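Local atomic coordinates of DNA ligase (Archaeoglobus fulgidus, PDB entry 3GDE), a protein that probably seals nicks in double-stranded DNA during replication, recombination and repair, as an ATP-dependent DNA ligase. Residues A[453-464]-A[536-545]. Residues are numbered along the deposited sequence; the frame is centred on the assembly and turned at random.
Sequences CLDPVTGKLLKV and VDEADTIERV
The carbonyl oxygen of Leu-454 receives two approaches from the start of helix 542-550: Ile-542 N donates a hydrogen bond to Leu-454 O at 2.8 Å, and Thr-541 CA makes a CA-H...O contact with it. From the same residue, Leu-454 N donates a nearly straight bond (166° at the hydrogen) to Asp-540 O at 3.0 Å. Together the two bonds bridge Leu-454 and Thr-541 as a single beta bridge. Beside it, Cys-453 SG lies over the first helical turn, 3.9 Å from Ile-542 CD1, while Val-545 CG2 meets Cys-453 CB. Ile-542 CG1, anti to its own backbone nitrogen (chi1 -175°), reaches Leu-462 CD1 at 4.1 Å, and its CG2 branch lies against Asp-455 CA. Thr-541 divides its work: CG2 touches Pro-456 CG at 4.1 Å, whereas OG1, set between the backbone N and the carbonyl carbon (chi1 59°), accepts from Arg-544 N as the N-cap. A valine in place of the threonine would probably leave Arg-544 N without its capping acceptor. Asp-540 OD1 takes Arg-544 NH1 from above the carboxylate plane in a salt bridge, and its OD2 accepts from Asp-429 N. On the hairpin side, Asp-455 OD1 closes an Asx turn with Val-457 N. The contact thus joins the end of a beta hairpin of the C-terminal OB-fold domain to an N-capped C-terminal helix.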
ATOM      1  N   CYS A 453      -2.612  13.251   2.627  1.00 26.66           N
ATOM      2  CA  CYS A 453      -1.812  12.537   1.649  1.00 27.09           C
ATOM      3  C   CYS A 453      -0.476  12.113   2.294  1.00 27.33           C
ATOM      4  O   CYS A 453      -0.151  12.542   3.396  1.00 27.22           O
ATOM      5  CB  CYS A 453      -1.591  13.403   0.399  1.00 26.95           C
ATOM      6  SG  CYS A 453      -0.465  14.793   0.601  1.00 26.69           S
ATOM      7  N   LEU A 454       0.289  11.283   1.592  1.00 27.77           N
ATOM      8  CA  LEU A 454       1.519  10.713   2.115  1.00 28.59           C
ATOM      9  C   LEU A 454       2.798  11.368   1.567  1.00 29.13           C
ATOM     10  O   LEU A 454       2.914  11.638   0.373  1.00 29.57           O
ATOM     11  CB  LEU A 454       1.529   9.205   1.840  1.00 28.40           C
ATOM     12  CG  LEU A 454       2.784   8.408   2.222  1.00 28.70           C
ATOM     13  CD1 LEU A 454       2.813   8.087   3.726  1.00 25.64           C
ATOM     14  CD2 LEU A 454       2.877   7.135   1.363  1.00 27.00           C
ATOM     15  N   ASP A 455       3.746  11.642   2.457  1.00 29.86           N
ATOM     16  CA  ASP A 455       5.096  12.009   2.057  1.00 30.17           C
ATOM     17  C   ASP A 455       5.890  10.708   2.063  1.00 30.30           C
ATOM     18  O   ASP A 455       6.192  10.176   3.129  1.00 30.31           O
ATOM     19  CB  ASP A 455       5.682  13.028   3.039  1.00 31.09           C
ATOM     20  CG  ASP A 455       7.135  13.419   2.716  1.00 32.04           C
ATOM     21  OD1 ASP A 455       7.798  12.762   1.887  1.00 33.18           O
ATOM     22  OD2 ASP A 455       7.621  14.400   3.312  1.00 35.45           O
ATOM     23  N   PRO A 456       6.201  10.166   0.872  1.00 30.42           N
ATOM     24  CA  PRO A 456       6.820   8.841   0.797  1.00 30.63           C
ATOM     25  C   PRO A 456       8.288   8.770   1.265  1.00 30.64           C
ATOM     26  O   PRO A 456       8.792   7.675   1.475  1.00 30.81           O
ATOM     27  CB  PRO A 456       6.698   8.485  -0.688  1.00 30.42           C
ATOM     28  CG  PRO A 456       6.725   9.792  -1.372  1.00 30.52           C
ATOM     29  CD  PRO A 456       5.987  10.740  -0.467  1.00 30.45           C
ATOM     30  N   VAL A 457       8.965   9.905   1.433  1.00 30.55           N
ATOM     31  CA  VAL A 457      10.322   9.857   1.983  1.00 30.58           C
ATOM     32  C   VAL A 457      10.360   9.716   3.510  1.00 30.41           C
ATOM     33  O   VAL A 457      11.159   8.936   4.040  1.00 29.89           O
ATOM     34  CB  VAL A 457      11.330  10.943   1.406  1.00 31.18           C
ATOM     35  CG1 VAL A 457      10.737  11.756   0.252  1.00 30.65           C
ATOM     36  CG2 VAL A 457      11.971  11.819   2.521  1.00 30.46           C
ATOM     37  N   THR A 458       9.467  10.427   4.198  1.00 29.98           N
ATOM     38  CA  THR A 458       9.413  10.411   5.652  1.00 29.93           C
ATOM     39  C   THR A 458       8.284   9.542   6.228  1.00 29.94           C
ATOM     40  O   THR A 458       8.262   9.260   7.430  1.00 29.01           O
ATOM     41  CB  THR A 458       9.253  11.844   6.215  1.00 30.33           C
ATOM     42  OG1 THR A 458       7.996  12.392   5.788  1.00 30.98           O
ATOM     43  CG2 THR A 458      10.397  12.749   5.744  1.00 30.23           C
ATOM     44  N   GLY A 459       7.337   9.151   5.373  1.00 30.22           N
ATOM     45  CA  GLY A 459       6.108   8.475   5.802  1.00 30.85           C
ATOM     46  C   GLY A 459       5.129   9.354   6.583  1.00 31.19           C
ATOM     47  O   GLY A 459       4.145   8.864   7.140  1.00 31.23           O
ATOM     48  N   LYS A 460       5.401  10.651   6.648  1.00 31.67           N
ATOM     49  CA  LYS A 460       4.506  11.574   7.351  1.00 32.52           C
ATOM     50  C   LYS A 460       3.220  11.822   6.551  1.00 32.15           C
ATOM     51  O   LYS A 460       3.229  11.769   5.323  1.00 32.04           O
ATOM     52  CB  LYS A 460       5.229  12.883   7.674  1.00 32.57           C
ATOM     53  CG  LYS A 460       6.253  12.733   8.804  1.00 35.12           C
ATOM     54  CD  LYS A 460       7.385  13.742   8.705  1.00 37.95           C
ATOM     55  CE  LYS A 460       7.206  14.883   9.671  1.00 41.32           C
ATOM     56  NZ  LYS A 460       8.481  15.648   9.855  1.00 42.96           N
ATOM     57  N   LEU A 461       2.119  12.066   7.259  1.00 32.26           N
ATOM     58  CA  LEU A 461       0.838  12.378   6.623  1.00 32.51           C
ATOM     59  C   LEU A 461       0.626  13.879   6.623  1.00 32.66           C
ATOM     60  O   LEU A 461       0.657  14.515   7.683  1.00 32.94           O
ATOM     61  CB  LEU A 461      -0.337  11.694   7.338  1.00 32.68           C
ATOM     62  CG  LEU A 461      -0.796  10.265   7.030  1.00 32.86           C
ATOM     63  CD1 LEU A 461      -0.220   9.707   5.715  1.00 33.07           C
ATOM     64  CD2 LEU A 461      -0.463   9.358   8.165  1.00 33.86           C
ATOM     65  N   LEU A 462       0.426  14.442   5.434  1.00 32.67           N
ATOM     66  CA  LEU A 462       0.222  15.875   5.284  1.00 32.76           C
ATOM     67  C   LEU A 462      -1.248  16.164   4.971  1.00 32.96           C
ATOM     68  O   LEU A 462      -1.787  15.691   3.957  1.00 32.80           O
ATOM     69  CB  LEU A 462       1.154  16.452   4.205  1.00 32.83           C
ATOM     70  CG  LEU A 462       2.644  16.060   4.228  1.00 33.42           C
ATOM     71  CD1 LEU A 462       3.410  16.675   3.063  1.00 33.25           C
ATOM     72  CD2 LEU A 462       3.298  16.463   5.535  1.00 34.70           C
ATOM     73  N   LYS A 463      -1.891  16.925   5.861  1.00 33.18           N
ATOM     74  CA  LYS A 463      -3.299  17.300   5.710  1.00 33.47           C
ATOM     75  C   LYS A 463      -3.559  18.028   4.405  1.00 33.16           C
ATOM     76  O   LYS A 463      -2.750  18.826   3.947  1.00 32.94           O
ATOM     77  CB  LYS A 463      -3.791  18.154   6.876  1.00 33.77           C
ATOM     78  CG  LYS A 463      -4.284  17.349   8.056  1.00 35.65           C
ATOM     79  CD  LYS A 463      -5.392  18.099   8.791  1.00 39.68           C
ATOM     80  CE  LYS A 463      -5.634  17.501  10.165  1.00 41.77           C
ATOM     81  NZ  LYS A 463      -6.726  18.208  10.892  1.00 43.69           N
ATOM     82  N   VAL A 464      -4.718  17.753   3.827  1.00 32.86           N
ATOM     83  CA  VAL A 464      -5.017  18.203   2.486  1.00 32.99           C
ATOM     84  C   VAL A 464      -6.478  18.687   2.381  1.00 33.02           C
ATOM     85  O   VAL A 464      -6.856  19.369   1.434  1.00 33.03           O
ATOM     86  CB  VAL A 464      -4.613  17.086   1.486  1.00 32.85           C
ATOM     87  CG1 VAL A 464      -5.766  16.589   0.652  1.00 32.98           C
ATOM     88  CG2 VAL A 464      -3.425  17.515   0.658  1.00 32.63           C
ATOM     89  N   VAL A 536      -2.523   2.725   4.543  1.00 35.91           N
ATOM     90  CA  VAL A 536      -2.105   4.139   4.590  1.00 35.84           C
ATOM     91  C   VAL A 536      -0.886   4.427   3.721  1.00 35.80           C
ATOM     92  O   VAL A 536      -0.747   5.531   3.205  1.00 35.61           O
ATOM     93  CB  VAL A 536      -1.899   4.732   6.037  1.00 35.87           C
ATOM     94  CG1 VAL A 536      -2.563   3.894   7.084  1.00 35.64           C
ATOM     95  CG2 VAL A 536      -0.413   4.944   6.373  1.00 35.90           C
ATOM     96  N   ASP A 537      -0.014   3.442   3.524  1.00 36.27           N
ATOM     97  CA  ASP A 537       1.117   3.683   2.627  1.00 36.66           C
ATOM     98  C   ASP A 537       0.780   3.483   1.142  1.00 36.03           C
ATOM     99  O   ASP A 537       1.655   3.603   0.289  1.00 36.51           O
ATOM    100  CB  ASP A 537       2.398   2.963   3.081  1.00 37.44           C
ATOM    101  CG  ASP A 537       2.306   1.462   2.969  1.00 40.03           C
ATOM    102  OD1 ASP A 537       1.998   0.969   1.855  1.00 42.83           O
ATOM    103  OD2 ASP A 537       2.576   0.777   3.993  1.00 41.98           O
ATOM    104  N   GLU A 538      -0.490   3.218   0.835  1.00 35.32           N
ATOM    105  CA  GLU A 538      -0.958   3.271  -0.556  1.00 35.09           C
ATOM    106  C   GLU A 538      -1.846   4.493  -0.853  1.00 34.07           C
ATOM    107  O   GLU A 538      -2.440   4.582  -1.925  1.00 33.82           O
ATOM    108  CB  GLU A 538      -1.634   1.966  -0.994  1.00 35.35           C
ATOM    109  CG  GLU A 538      -0.686   0.779  -1.159  1.00 37.58           C
ATOM    110  CD  GLU A 538       0.471   1.029  -2.153  1.00 42.13           C
ATOM    111  OE1 GLU A 538       1.532   0.389  -1.982  1.00 42.65           O
ATOM    112  OE2 GLU A 538       0.341   1.854  -3.099  1.00 44.07           O
ATOM    113  N   ALA A 539      -1.910   5.433   0.091  1.00 32.81           N
ATOM    114  CA  ALA A 539      -2.611   6.687  -0.125  1.00 31.97           C
ATOM    115  C   ALA A 539      -1.818   7.506  -1.121  1.00 31.68           C
ATOM    116  O   ALA A 539      -0.601   7.350  -1.236  1.00 31.63           O
ATOM    117  CB  ALA A 539      -2.775   7.448   1.172  1.00 31.64           C
ATOM    118  N   ASP A 540      -2.505   8.379  -1.840  1.00 31.15           N
ATOM    119  CA  ASP A 540      -1.838   9.225  -2.815  1.00 31.16           C
ATOM    120  C   ASP A 540      -0.819  10.145  -2.159  1.00 30.94           C
ATOM    121  O   ASP A 540      -1.012  10.607  -1.034  1.00 30.39           O
ATOM    122  CB  ASP A 540      -2.857   9.987  -3.659  1.00 31.25           C
ATOM    123  CG  ASP A 540      -3.514   9.095  -4.697  1.00 32.04           C
ATOM    124  OD1 ASP A 540      -2.829   8.734  -5.688  1.00 34.82           O
ATOM    125  OD2 ASP A 540      -4.697   8.741  -4.515  1.00 29.76           O
ATOM    126  N   THR A 541       0.280  10.368  -2.872  1.00 31.06           N
ATOM    127  CA  THR A 541       1.445  11.061  -2.333  1.00 31.36           C
ATOM    128  C   THR A 541       1.363  12.563  -2.546  1.00 31.91           C
ATOM    129  O   THR A 541       0.643  13.030  -3.436  1.00 32.09           O
ATOM    130  CB  THR A 541       2.748  10.521  -2.969  1.00 31.45           C
ATOM    131  OG1 THR A 541       2.704  10.706  -4.391  1.00 31.12           O
ATOM    132  CG2 THR A 541       2.922   9.036  -2.661  1.00 30.23           C
ATOM    133  N   ILE A 542       2.090  13.319  -1.724  1.00 32.38           N
ATOM    134  CA  ILE A 542       2.212  14.773  -1.920  1.00 32.94           C
ATOM    135  C   ILE A 542       2.665  15.149  -3.349  1.00 33.62           C
ATOM    136  O   ILE A 542       2.231  16.169  -3.898  1.00 33.72           O
ATOM    137  CB  ILE A 542       3.119  15.431  -0.836  1.00 32.86           C
ATOM    138  CG1 ILE A 542       3.140  16.958  -0.974  1.00 33.00           C
ATOM    139  CG2 ILE A 542       4.545  14.849  -0.854  1.00 32.79           C
ATOM    140  CD1 ILE A 542       1.786  17.624  -0.769  1.00 32.58           C
ATOM    141  N   GLU A 543       3.517  14.310  -3.940  1.00 34.14           N
ATOM    142  CA  GLU A 543       3.945  14.462  -5.329  1.00 35.41           C
ATOM    143  C   GLU A 543       2.775  14.359  -6.315  1.00 35.00           C
ATOM    144  O   GLU A 543       2.679  15.157  -7.244  1.00 35.07           O
ATOM    145  CB  GLU A 543       5.045  13.445  -5.672  1.00 35.11           C
ATOM    146  CG  GLU A 543       5.551  13.497  -7.115  1.00 36.89           C
ATOM    147  CD  GLU A 543       6.923  12.844  -7.306  1.00 37.92           C
ATOM    148  OE1 GLU A 543       7.325  11.981  -6.476  1.00 40.61           O
ATOM    149  OE2 GLU A 543       7.598  13.198  -8.303  1.00 41.13           O
ATOM    150  N   ARG A 544       1.890  13.384  -6.106  1.00 35.05           N
ATOM    151  CA  ARG A 544       0.685  13.246  -6.920  1.00 35.05           C
ATOM    152  C   ARG A 544      -0.180  14.517  -6.850  1.00 34.86           C
ATOM    153  O   ARG A 544      -0.568  15.072  -7.885  1.00 34.60           O
ATOM    154  CB  ARG A 544      -0.128  12.016  -6.499  1.00 35.08           C
ATOM    155  CG  ARG A 544      -1.326  11.706  -7.414  1.00 36.63           C
ATOM    156  CD  ARG A 544      -1.008  10.608  -8.441  1.00 38.71           C
ATOM    157  NE  ARG A 544      -1.931  10.599  -9.580  1.00 39.47           N
ATOM    158  CZ  ARG A 544      -3.121   9.998  -9.595  1.00 41.33           C
ATOM    159  NH1 ARG A 544      -3.563   9.349  -8.524  1.00 42.19           N
ATOM    160  NH2 ARG A 544      -3.881  10.049 -10.687  1.00 41.21           N
ATOM    161  N   VAL A 545      -0.468  14.970  -5.630  1.00 34.46           N
ATOM    162  CA  VAL A 545      -1.288  16.159  -5.414  1.00 34.23           C
ATOM    163  C   VAL A 545      -0.698  17.364  -6.163  1.00 34.98           C
ATOM    164  O   VAL A 545      -1.419  18.076  -6.874  1.00 34.69           O
ATOM    165  CB  VAL A 545      -1.485  16.458  -3.888  1.00 34.01           C
ATOM    166  CG1 VAL A 545      -2.310  17.737  -3.669  1.00 32.77           C
ATOM    167  CG2 VAL A 545      -2.146  15.275  -3.195  1.00 32.53           C
TER